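Local coordinates for antibiotic biosynthesis monooxygenase (Thermus thermophilus, PDB 1IUJ), which is of unproven function but belongs to the antibiotic biosynthesis monooxygenase family, whose members share a dimeric alpha-beta barrel fold, and binds zinc ions, at residues Ser58-Ala61 against Phe62-Trp65. Numbering follows the deposited sequence.
With ZN (zinc ion), chain F.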
loop_
_atom_site.group_PDB
_atom_site.type_symbol
_atom_site.label_atom_id
_atom_site.label_comp_id
_atom_site.label_asym_id
_atom_site.label_seq_id
_atom_site.Cartn_x
_atom_site.Cartn_y
_atom_site.Cartn_z
ATOM N N SER B 58 6.272 -4.039 -14.160
ATOM C CA SER B 58 5.646 -3.055 -15.030
ATOM C C SER B 58 4.154 -3.206 -15.052
ATOM O O SER B 58 3.633 -4.254 -14.705
ATOM C CB SER B 58 6.160 -3.187 -16.467
ATOM O OG SER B 58 5.698 -4.401 -17.078
ATOM N N GLU B 59 3.466 -2.165 -15.521
ATOM C CA GLU B 59 2.041 -2.262 -15.762
ATOM C C GLU B 59 1.696 -3.388 -16.769
ATOM O O GLU B 59 0.704 -4.094 -16.594
ATOM C CB GLU B 59 1.503 -0.898 -16.193
ATOM C CG GLU B 59 0.002 -0.893 -16.450
ATOM C CD GLU B 59 -0.532 0.483 -16.809
ATOM O OE1 GLU B 59 0.215 1.490 -16.829
ATOM O OE2 GLU B 59 -1.716 0.526 -17.111
ATOM N N GLU B 60 2.520 -3.529 -17.804
ATOM C CA GLU B 60 2.303 -4.565 -18.810
ATOM C C GLU B 60 2.299 -5.958 -18.170
ATOM O O GLU B 60 1.497 -6.811 -18.534
ATOM C CB GLU B 60 3.335 -4.430 -19.929
ATOM C CG GLU B 60 3.133 -5.403 -21.109
ATOM C CD GLU B 60 1.802 -5.228 -21.828
ATOM O OE1 GLU B 60 1.127 -4.198 -21.658
ATOM O OE2 GLU B 60 1.418 -6.124 -22.621
ATOM N N ALA B 61 3.230 -6.194 -17.247
ATOM C CA ALA B 61 3.260 -7.475 -16.538
ATOM C C ALA B 61 1.953 -7.732 -15.773
ATOM O O ALA B 61 1.416 -8.846 -15.814
ATOM C CB ALA B 61 4.489 -7.552 -15.617
ATOM N N PHE B 62 1.438 -6.704 -15.080
ATOM C CA PHE B 62 0.114 -6.761 -14.518
ATOM C C PHE B 62 -0.969 -7.076 -15.552
ATOM O O PHE B 62 -1.804 -7.971 -15.319
ATOM C CB PHE B 62 -0.178 -5.453 -13.781
ATOM C CG PHE B 62 -1.592 -5.291 -13.425
ATOM C CD1 PHE B 62 -2.421 -4.447 -14.184
ATOM C CD2 PHE B 62 -2.109 -5.970 -12.321
ATOM C CE1 PHE B 62 -3.729 -4.278 -13.879
ATOM C CE2 PHE B 62 -3.438 -5.815 -11.987
ATOM C CZ PHE B 62 -4.266 -4.923 -12.774
ATOM N N ARG B 63 -0.963 -6.391 -16.694
ATOM C CA ARG B 63 -2.008 -6.650 -17.696
ATOM C C ARG B 63 -1.967 -8.104 -18.184
ATOM O O ARG B 63 -2.987 -8.735 -18.299
ATOM C CB ARG B 63 -1.910 -5.741 -18.902
ATOM C CG ARG B 63 -1.951 -4.215 -18.571
ATOM C CD ARG B 63 -0.904 -3.357 -19.388
ATOM N NE ARG B 63 -1.247 -1.943 -19.669
ATOM C CZ ARG B 63 -0.405 -0.993 -20.085
ATOM N NH1 ARG B 63 0.889 -1.226 -20.277
ATOM N NH2 ARG B 63 -0.860 0.249 -20.292
ATOM N N ALA B 64 -0.780 -8.635 -18.432
ATOM C CA ALA B 64 -0.664 -10.030 -18.874
ATOM C C ALA B 64 -1.244 -10.980 -17.819
ATOM O O ALA B 64 -1.974 -11.946 -18.106
ATOM C CB ALA B 64 0.773 -10.343 -19.164
ATOM N N TRP B 65 -0.945 -10.678 -16.565
ATOM C CA TRP B 65 -1.489 -11.445 -15.489
ATOM C C TRP B 65 -3.020 -11.443 -15.458
ATOM O O TRP B 65 -3.639 -12.481 -15.293
ATOM C CB TRP B 65 -0.958 -10.920 -14.166
ATOM C CG TRP B 65 -1.474 -11.780 -13.118
ATOM C CD1 TRP B 65 -1.391 -13.162 -13.080
ATOM C CD2 TRP B 65 -2.233 -11.399 -11.992
ATOM N NE1 TRP B 65 -2.043 -13.640 -11.978
ATOM C CE2 TRP B 65 -2.563 -12.578 -11.283
ATOM C CE3 TRP B 65 -2.658 -10.179 -11.487
ATOM C CZ2 TRP B 65 -3.293 -12.562 -10.092
ATOM C CZ3 TRP B 65 -3.381 -10.158 -10.306
ATOM C CH2 TRP B 65 -3.698 -11.343 -9.621
HETATM ZN ZN ZN F . -0.352 -4.006 -22.847
#
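A weak F62 N to S58 O bond (3.3 Å) begins the i to i+4 series of helix 59-66; R63 N to E59 O (2.8 Å), A64 N to E60 O (2.9 Å) and W65 N to A61 O follow it. S58 is the N-cap, its OG accepting from A61 N at 3.1 Å. On the outer side, R63 bends at chi2 (137°) and carries its guanidinium back between two glutamates. The E59 carboxylate, at the end of a fully extended chain, stacks over one guanidinium face with the planes 24° apart; OE2 comes within 3.3 Å of R63 NH2, a salt bridge of charge alone, since no N-H points at that oxygen. E59 OE1 pairs with K44 of the second subunit. The E60 side chain crosses R63 at about a right angle, and its OE1 binds zinc at 1.9 Å while accepting a weak, bent bond from R63 NH1 (3.3 Å, 127° at the hydrogen), part of a salt bridge. E59 O lies at the edge of the F62 ring, in its plane; F62 meets F2 of strand 2-8, and W65 meets W56. E59 thus links the helix start to the dimer partner, whereas zinc and R63 both draw on E60 OE1, making the arginine a second-shell partner that probably steadies the metal ligand.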